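Local coordinates for cysteine protease-like VirA (PDB 3EB8), which is a secreted virulence effector of Shigella flexneri that promotes entry into and spread between epithelial cells, though the proposed protease action on alpha-tubulin is disputed, at residues S22-S26 against F36-I41; G43-R47 against F58-G62; Y75-S80 against V92-T96. All blocks are in the same frame, centred on the assembly; numbering follows the deposited sequence.

Interaction 1 of 3, residues S22-S26 against F36-I41; sequences SFSPS and FAHANI
Phe23 lays one face of its ring over the methyl of Ala39. Ala39 CB sits 3.6 Å from the centroid of the Phe23 ring and 5° off the ring normal, a CH-pi contact. Chi1 of Phe23 is m (-80°). The ring edge meets Ala37, with Phe23 CD2 to Ala37 CB at 4.4 Å. Ser22 lies further out, and Ser22 OG comes within 3.9 Å of Ile41 CD1. The short strand at Ser24-Pro25 runs antiparallel to strand 35-41. The two segments bury 457 Å² between them. Ser24 and His38 form the hydrogen-bonded pair: Ser24 N donates to His38 O at 2.9 Å, and His38 N donates to Ser24 O at 2.9 Å. Pro25 opposes Ala37 in a non-hydrogen-bonded pair, Pro25 CA to Ala37 CA 4.4 Å. Ser26 N then donates to Phe36 O at 2.9 Å. This is a beta hairpin with a long connection. Strand 24-25, which follows helix 12-21, is one edge strand of an antiparallel five-stranded sheet. Strand 35-41 pairs along its other edge with strand 44-51, where Phe36 and Ala37 both face Leu48 in a classic beta bulge. Three CA-H...O contacts close the backbone gap: Phe23 CA to His38 O 3.4 Å, Pro25 CA to Phe36 O 3.3 Å, and Ala37 CA to Ser24 O 3.2 Å. His38 has chi1 p (66°), which brings its ring over to Ser26. His38 ND1 donates to Ser26 OG at 2.9 Å. The Ser26 hydroxyl is also hydrogen-bonded to Glu35.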
loop_
_atom_site.group_PDB
_atom_site.type_symbol
_atom_site.label_atom_id
_atom_site.label_comp_id
_atom_site.label_asym_id
_atom_site.label_seq_id
_atom_site.Cartn_x
_atom_site.Cartn_y
_atom_site.Cartn_z
ATOM N N SER A 22 15.391 -3.975 -7.901
ATOM C CA SER A 22 15.526 -3.586 -9.302
ATOM C C SER A 22 14.349 -4.022 -10.185
ATOM O O SER A 22 14.154 -3.485 -11.273
ATOM C CB SER A 22 16.822 -4.176 -9.860
ATOM O OG SER A 22 17.946 -3.452 -9.392
ATOM N N PHE A 23 13.582 -5.003 -9.723
ATOM C CA PHE A 23 12.486 -5.529 -10.513
ATOM C C PHE A 23 11.292 -4.586 -10.477
ATOM O O PHE A 23 10.872 -4.134 -9.409
ATOM C CB PHE A 23 12.093 -6.943 -10.059
ATOM C CG PHE A 23 12.992 -8.019 -10.596
ATOM C CD1 PHE A 23 14.130 -8.398 -9.906
ATOM C CD2 PHE A 23 12.712 -8.632 -11.813
ATOM C CE1 PHE A 23 14.981 -9.375 -10.413
ATOM C CE2 PHE A 23 13.550 -9.616 -12.331
ATOM C CZ PHE A 23 14.682 -9.994 -11.632
ATOM N N SER A 24 10.762 -4.278 -11.656
ATOM C CA SER A 24 9.618 -3.386 -11.774
ATOM C C SER A 24 8.556 -4.030 -12.638
ATOM O O SER A 24 8.876 -4.819 -13.525
ATOM C CB SER A 24 10.053 -2.059 -12.402
ATOM O OG SER A 24 11.252 -1.593 -11.799
ATOM N N PRO A 25 7.284 -3.700 -12.385
ATOM C CA PRO A 25 6.181 -4.217 -13.202
ATOM C C PRO A 25 6.403 -3.848 -14.658
ATOM O O PRO A 25 6.897 -2.756 -14.950
ATOM C CB PRO A 25 4.960 -3.462 -12.666
ATOM C CG PRO A 25 5.343 -2.998 -11.328
ATOM C CD PRO A 25 6.818 -2.762 -11.354
ATOM N N SER A 26 6.058 -4.747 -15.564
ATOM C CA SER A 26 6.189 -4.444 -16.976
ATOM C C SER A 26 4.857 -3.950 -17.546
ATOM O O SER A 26 3.927 -4.730 -17.741
ATOM C CB SER A 26 6.702 -5.669 -17.720
ATOM O OG SER A 26 8.007 -5.980 -17.268
ATOM N N PHE A 36 5.579 -9.888 -16.795
ATOM C CA PHE A 36 4.936 -9.101 -15.760
ATOM C C PHE A 36 5.951 -8.273 -14.981
ATOM O O PHE A 36 5.581 -7.321 -14.298
ATOM C CB PHE A 36 4.128 -9.995 -14.812
ATOM C CG PHE A 36 4.971 -10.945 -14.017
ATOM C CD1 PHE A 36 5.495 -10.565 -12.791
ATOM C CD2 PHE A 36 5.242 -12.210 -14.494
ATOM C CE1 PHE A 36 6.272 -11.421 -12.059
ATOM C CE2 PHE A 36 6.022 -13.078 -13.758
ATOM C CZ PHE A 36 6.535 -12.679 -12.537
ATOM N N ALA A 37 7.228 -8.627 -15.079
ATOM C CA ALA A 37 8.273 -7.827 -14.444
ATOM C C ALA A 37 9.584 -7.837 -15.218
ATOM O O ALA A 37 9.856 -8.739 -16.004
ATOM C CB ALA A 37 8.500 -8.269 -13.026
ATOM N N HIS A 38 10.400 -6.820 -14.983
ATOM C CA HIS A 38 11.696 -6.725 -15.631
ATOM C C HIS A 38 12.710 -6.056 -14.725
ATOM O O HIS A 38 12.364 -5.263 -13.851
ATOM C CB HIS A 38 11.597 -5.895 -16.902
ATOM C CG HIS A 38 11.271 -4.463 -16.637
ATOM N ND1 HIS A 38 9.980 -3.992 -16.597
ATOM C CD2 HIS A 38 12.069 -3.410 -16.355
ATOM C CE1 HIS A 38 9.998 -2.701 -16.326
ATOM N NE2 HIS A 38 11.252 -2.323 -16.175
ATOM N N ALA A 39 13.973 -6.373 -14.954
ATOM C CA ALA A 39 15.067 -5.704 -14.277
ATOM C C ALA A 39 16.147 -5.450 -15.306
ATOM O O ALA A 39 16.542 -6.332 -16.050
ATOM C CB ALA A 39 15.597 -6.549 -13.139
ATOM N N ASN A 40 16.590 -4.213 -15.381
ATOM C CA ASN A 40 17.633 -3.852 -16.319
ATOM C C ASN A 40 18.806 -3.387 -15.496
ATOM O O ASN A 40 18.776 -2.310 -14.894
ATOM C CB ASN A 40 17.157 -2.756 -17.279
ATOM C CG ASN A 40 15.884 -3.150 -18.031
ATOM O OD1 ASN A 40 15.721 -4.305 -18.412
ATOM N ND2 ASN A 40 14.979 -2.190 -18.237
ATOM N N ILE A 41 19.831 -4.228 -15.444
ATOM C CA ILE A 41 21.045 -3.906 -14.715
ATOM C C ILE A 41 22.267 -3.853 -15.620
ATOM O O ILE A 41 22.776 -4.874 -16.067
ATOM C CB ILE A 41 21.259 -4.870 -13.532
ATOM C CG1 ILE A 41 20.117 -4.668 -12.515
ATOM C CG2 ILE A 41 22.653 -4.650 -12.899
ATOM C CD1 ILE A 41 19.695 -5.924 -11.782
#

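Interaction 2 of 3, residues G43-R47 against F58-G62; sequences GISIR and FYLDG
Strands 44-47 and 58-61 run antiparallel, with their axes 4.8 Å apart at closest approach and 164° between their N-to-C directions. Ser45 pairs with Leu60, Ile46 with Tyr59 and Arg47 with Phe58. The first and last are hydrogen-bonded pairs, and the middle one is non-hydrogen-bonded. Both hydrogen-bonded pairs have two backbone bonds. Ser45 N donates to Leu60 O at 3.1 Å, and Leu60 N returns to Ser45 O at 2.8 Å. Arg47 N donates to Phe58 O at 2.9 Å, and Phe58 N to Arg47 O at 2.8 Å. The carbonyls take CA-H...O contacts as well: Ile46 CA is 3.2 Å from Phe58 O, and Ile44 CA is 3.5 Å from Leu60 O. Ser45, Arg47, Phe58 and Leu60 share one face of the sheet. There Arg47, with chi1 and chi2 both m, curls back so that its NE donates to Ser45 OG at 2.8 Å. The Ser45 hydroxyl also lies close to the side chain of Asn40, probably a hydrogen bond. Arg47 NH1 forms a salt bridge with Glu35. Leu60 covers one face of the guanidinium, with Leu60 CD2 to Arg47 NH2 at 3.9 Å. Ile46 and Tyr59 lie on the other face, Ile46 CG1 to Tyr59 CD2 4.0 Å. Gly43 has positive phi (106°), which suits the turn leading into strand 44-47. This is the open end of a beta hairpin at the protein surface. Its strands 44-51 and 54-61 lie inside the five-stranded antiparallel sheet, between strand 35-41, bonded through Ala39 and Ile46, and strand 66-69, bonded through Tyr59 and Gln66.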
loop_
_atom_site.group_PDB
_atom_site.type_symbol
_atom_site.label_atom_id
_atom_site.label_comp_id
_atom_site.label_asym_id
_atom_site.label_seq_id
_atom_site.Cartn_x
_atom_site.Cartn_y
_atom_site.Cartn_z
ATOM N N GLY A 43 23.331 -3.308 -18.694
ATOM C CA GLY A 43 23.541 -4.040 -19.933
ATOM C C GLY A 43 22.759 -5.340 -19.975
ATOM O O GLY A 43 22.444 -5.881 -21.037
ATOM N N ILE A 44 22.438 -5.848 -18.796
ATOM C CA ILE A 44 21.680 -7.080 -18.693
ATOM C C ILE A 44 20.216 -6.797 -18.373
ATOM O O ILE A 44 19.866 -5.748 -17.826
ATOM C CB ILE A 44 22.288 -8.004 -17.639
ATOM C CG1 ILE A 44 23.650 -8.488 -18.131
ATOM C CG2 ILE A 44 21.368 -9.176 -17.350
ATOM C CD1 ILE A 44 24.106 -9.739 -17.478
ATOM N N SER A 45 19.356 -7.732 -18.741
ATOM C CA SER A 45 17.944 -7.567 -18.503
ATOM C C SER A 45 17.353 -8.900 -18.123
ATOM O O SER A 45 17.653 -9.915 -18.742
ATOM C CB SER A 45 17.257 -7.044 -19.754
ATOM O OG SER A 45 15.893 -6.788 -19.490
ATOM N N ILE A 46 16.526 -8.904 -17.091
ATOM C CA ILE A 46 15.820 -10.107 -16.701
ATOM C C ILE A 46 14.330 -9.846 -16.882
ATOM O O ILE A 46 13.823 -8.808 -16.466
ATOM C CB ILE A 46 16.134 -10.515 -15.242
ATOM C CG1 ILE A 46 17.627 -10.731 -15.060
ATOM C CG2 ILE A 46 15.440 -11.803 -14.885
ATOM C CD1 ILE A 46 18.406 -9.473 -14.753
ATOM N N ARG A 47 13.641 -10.776 -17.527
ATOM C CA ARG A 47 12.212 -10.653 -17.706
ATOM C C ARG A 47 11.528 -11.824 -17.041
ATOM O O ARG A 47 11.939 -12.976 -17.209
ATOM C CB ARG A 47 11.856 -10.616 -19.187
ATOM C CG ARG A 47 12.706 -9.676 -19.999
ATOM C CD ARG A 47 12.562 -8.240 -19.532
ATOM N NE ARG A 47 13.315 -7.347 -20.406
ATOM C CZ ARG A 47 12.897 -6.950 -21.602
ATOM N NH1 ARG A 47 11.721 -7.362 -22.062
ATOM N NH2 ARG A 47 13.654 -6.141 -22.330
ATOM N N PHE A 58 13.625 -15.007 -18.206
ATOM C CA PHE A 58 14.432 -14.779 -19.389
ATOM C C PHE A 58 15.612 -13.874 -19.064
ATOM O O PHE A 58 15.460 -12.802 -18.467
ATOM C CB PHE A 58 13.589 -14.165 -20.496
ATOM C CG PHE A 58 12.567 -15.100 -21.059
ATOM C CD1 PHE A 58 11.365 -15.314 -20.405
ATOM C CD2 PHE A 58 12.806 -15.765 -22.251
ATOM C CE1 PHE A 58 10.422 -16.172 -20.921
ATOM C CE2 PHE A 58 11.867 -16.625 -22.780
ATOM C CZ PHE A 58 10.670 -16.830 -22.115
ATOM N N TYR A 59 16.794 -14.326 -19.458
ATOM C CA TYR A 59 18.016 -13.593 -19.208
ATOM C C TYR A 59 18.546 -13.045 -20.525
ATOM O O TYR A 59 18.954 -13.790 -21.406
ATOM C CB TYR A 59 19.044 -14.498 -18.536
ATOM C CG TYR A 59 18.582 -15.084 -17.220
ATOM C CD1 TYR A 59 17.950 -16.329 -17.168
ATOM C CD2 TYR A 59 18.781 -14.398 -16.031
ATOM C CE1 TYR A 59 17.535 -16.871 -15.961
ATOM C CE2 TYR A 59 18.368 -14.927 -14.823
ATOM C CZ TYR A 59 17.751 -16.159 -14.788
ATOM O OH TYR A 59 17.352 -16.662 -13.567
ATOM N N LEU A 60 18.527 -11.730 -20.661
ATOM C CA LEU A 60 19.000 -11.081 -21.883
ATOM C C LEU A 60 20.365 -10.406 -21.693
ATOM O O LEU A 60 20.453 -9.322 -21.106
ATOM C CB LEU A 60 17.977 -10.045 -22.360
ATOM C CG LEU A 60 16.669 -10.556 -22.987
ATOM C CD1 LEU A 60 16.056 -11.690 -22.187
ATOM C CD2 LEU A 60 15.667 -9.426 -23.148
ATOM N N ASP A 61 21.425 -11.053 -22.169
ATOM C CA ASP A 61 22.729 -10.412 -22.210
ATOM C C ASP A 61 22.985 -10.024 -23.644
ATOM O O ASP A 61 23.597 -10.787 -24.391
ATOM C CB ASP A 61 23.844 -11.340 -21.713
ATOM C CG ASP A 61 25.162 -10.597 -21.455
ATOM O OD1 ASP A 61 26.057 -11.171 -20.785
ATOM O OD2 ASP A 61 25.299 -9.438 -21.919
ATOM N N GLY A 62 22.488 -8.850 -24.028
ATOM C CA GLY A 62 22.721 -8.311 -25.355
ATOM C C GLY A 62 21.968 -9.002 -26.476
ATOM O O GLY A 62 21.159 -8.375 -27.157
#

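Interaction 3 of 3, residues Y75-S80 against V92-T96; sequences YNNLLS and VHTIT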
loop_
_atom_site.group_PDB
_atom_site.type_symbol
_atom_site.label_atom_id
_atom_site.label_comp_id
_atom_site.label_asym_id
_atom_site.label_seq_id
_atom_site.Cartn_x
_atom_site.Cartn_y
_atom_site.Cartn_z
ATOM N N TYR A 75 8.875 -20.687 -7.929
ATOM C CA TYR A 75 8.155 -19.495 -8.319
ATOM C C TYR A 75 7.600 -18.792 -7.090
ATOM O O TYR A 75 7.533 -17.563 -7.036
ATOM C CB TYR A 75 7.021 -19.863 -9.284
ATOM C CG TYR A 75 6.056 -18.731 -9.581
ATOM C CD1 TYR A 75 6.513 -17.464 -9.907
ATOM C CD2 TYR A 75 4.681 -18.941 -9.552
ATOM C CE1 TYR A 75 5.635 -16.440 -10.179
ATOM C CE2 TYR A 75 3.793 -17.920 -9.835
ATOM C CZ TYR A 75 4.278 -16.679 -10.141
ATOM O OH TYR A 75 3.395 -15.668 -10.411
ATOM N N ASN A 76 7.188 -19.572 -6.099
ATOM C CA ASN A 76 6.660 -18.984 -4.875
ATOM C C ASN A 76 7.807 -18.407 -4.063
ATOM O O ASN A 76 7.662 -17.391 -3.383
ATOM C CB ASN A 76 5.841 -20.008 -4.075
ATOM C CG ASN A 76 4.457 -20.224 -4.662
ATOM O OD1 ASN A 76 3.637 -19.301 -4.722
ATOM N ND2 ASN A 76 4.191 -21.448 -5.103
ATOM N N ASN A 77 8.959 -19.048 -4.171
ATOM C CA ASN A 77 10.172 -18.506 -3.592
ATOM C C ASN A 77 10.484 -17.146 -4.236
ATOM O O ASN A 77 10.807 -16.162 -3.558
ATOM C CB ASN A 77 11.319 -19.489 -3.825
ATOM C CG ASN A 77 12.533 -19.180 -2.983
ATOM O OD1 ASN A 77 13.483 -18.541 -3.448
ATOM N ND2 ASN A 77 12.508 -19.625 -1.729
ATOM N N LEU A 78 10.374 -17.092 -5.562
ATOM C CA LEU A 78 10.602 -15.854 -6.303
ATOM C C LEU A 78 9.629 -14.776 -5.863
ATOM O O LEU A 78 10.012 -13.641 -5.647
ATOM C CB LEU A 78 10.477 -16.093 -7.810
ATOM C CG LEU A 78 10.722 -14.902 -8.737
ATOM C CD1 LEU A 78 11.116 -15.369 -10.129
ATOM C CD2 LEU A 78 9.505 -14.034 -8.826
ATOM N N LEU A 79 8.362 -15.131 -5.728
ATOM C CA LEU A 79 7.363 -14.159 -5.308
ATOM C C LEU A 79 7.671 -13.516 -3.955
ATOM O O LEU A 79 7.419 -12.328 -3.749
ATOM C CB LEU A 79 5.981 -14.804 -5.271
ATOM C CG LEU A 79 5.383 -15.082 -6.646
ATOM C CD1 LEU A 79 3.986 -15.677 -6.525
ATOM C CD2 LEU A 79 5.379 -13.807 -7.473
ATOM N N SER A 80 8.203 -14.307 -3.027
ATOM C CA SER A 80 8.466 -13.799 -1.693
ATOM C C SER A 80 9.654 -12.841 -1.682
ATOM O O SER A 80 9.794 -12.038 -0.769
ATOM C CB SER A 80 8.672 -14.946 -0.690
ATOM O OG SER A 80 9.877 -15.642 -0.946
ATOM N N VAL A 92 -4.212 -14.089 -6.715
ATOM C CA VAL A 92 -3.839 -13.616 -5.393
ATOM C C VAL A 92 -3.048 -14.704 -4.691
ATOM O O VAL A 92 -3.574 -15.786 -4.431
ATOM C CB VAL A 92 -5.079 -13.268 -4.577
ATOM C CG1 VAL A 92 -4.690 -12.759 -3.176
ATOM C CG2 VAL A 92 -5.936 -12.249 -5.341
ATOM N N HIS A 93 -1.786 -14.413 -4.394
ATOM C CA HIS A 93 -0.883 -15.388 -3.784
ATOM C C HIS A 93 -0.806 -15.293 -2.272
ATOM O O HIS A 93 -1.152 -14.268 -1.684
ATOM C CB HIS A 93 0.517 -15.257 -4.378
ATOM C CG HIS A 93 0.624 -15.814 -5.758
ATOM N ND1 HIS A 93 1.097 -17.081 -6.013
ATOM C CD2 HIS A 93 0.292 -15.288 -6.961
ATOM C CE1 HIS A 93 1.064 -17.306 -7.314
ATOM N NE2 HIS A 93 0.576 -16.233 -7.910
ATOM N N THR A 94 -0.350 -16.375 -1.654
ATOM C CA THR A 94 -0.111 -16.400 -0.227
ATOM C C THR A 94 1.386 -16.468 0.048
ATOM O O THR A 94 2.070 -17.381 -0.417
ATOM C CB THR A 94 -0.805 -17.615 0.398
ATOM O OG1 THR A 94 -2.224 -17.471 0.242
ATOM C CG2 THR A 94 -0.433 -17.772 1.868
ATOM N N ILE A 95 1.884 -15.476 0.784
ATOM C CA ILE A 95 3.276 -15.413 1.186
ATOM C C ILE A 95 3.375 -15.900 2.620
ATOM O O ILE A 95 2.661 -15.416 3.498
ATOM C CB ILE A 95 3.815 -13.960 1.127
ATOM C CG1 ILE A 95 3.531 -13.326 -0.242
ATOM C CG2 ILE A 95 5.304 -13.909 1.475
ATOM C CD1 ILE A 95 4.001 -14.163 -1.404
ATOM N N THR A 96 4.243 -16.870 2.858
ATOM C CA THR A 96 4.450 -17.353 4.208
ATOM C C THR A 96 5.428 -16.504 5.019
ATOM O O THR A 96 6.534 -16.198 4.578
ATOM C CB THR A 96 4.910 -18.781 4.197
ATOM O OG1 THR A 96 3.930 -19.583 3.522
ATOM C CG2 THR A 96 5.059 -19.271 5.627
#
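Tyr75 opens this part of helix 72-81, and its ring reaches across to His93. Tyr75 CE2 is 3.8 Å from His93 CE1. The two ring centroids are 5.6 Å apart and the planes stand at 89°, in an oblique arrangement. Asn76 comes next, one position on, and approaches the same imidazole. Asn76 OD1 lies 3.6 Å from His93 ND1, a polar approach and not a hydrogen bond. Asn77 and Leu78 are out of reach of the other segment. The carbonyl of Asn77 still matters, because Ser80 OG donates to Asn77 O at 2.8 Å within the helix. Leu79 makes the central contact. Its CA-to-CB bond points toward 92-96, and it sits one helical turn on from Tyr75, with Leu79 N bonded to Tyr75 O at 2.9 Å. Leu79 CD1 lies 3.3 Å from the centroid of the His93 ring and 14° off its normal, a close CH-pi contact over the face. The base of the same side chain meets the strand further along, with Leu79 CB to Ile95 CD1 at 4.4 Å. Ser80 ends the walk, where Ser80 CB packs at 4.1 Å against Ile95 CG2. His93 and Ile95 thus take up the contact, while Thr94 between them points away from the helix. The strand has its own backbone partners: His93 and Ile95 are hydrogen-bonded to Ile353, and Ile95 also to Ser355. The arrangement is helix-on-strand packing, with helix 72-81 lying beside strand 94-97 where that strand joins the mixed sheet in parallel with strand 348-356.

From the N terminus the chain leaves helix 12-21 and makes interaction 1, closing the loop between 22-26 and 36-41. Interaction 2 follows and closes the next hairpin, 43-47 with 58-62. Interaction 3 comes last and closes the loop from 75-80 to 92-96. The three are in series, so none nests in or crosses another. Interactions 1 and 2 touch, because strands 35-41 and 44-51 are neighbours in one sheet; Ala39 O lies 2.8 Å from Ile46 N. Interaction 3 touches neither: its centre is about 17 Å from that of interaction 1. It instead joins the helix after the five-stranded sheet to a strand of the mixed sheet.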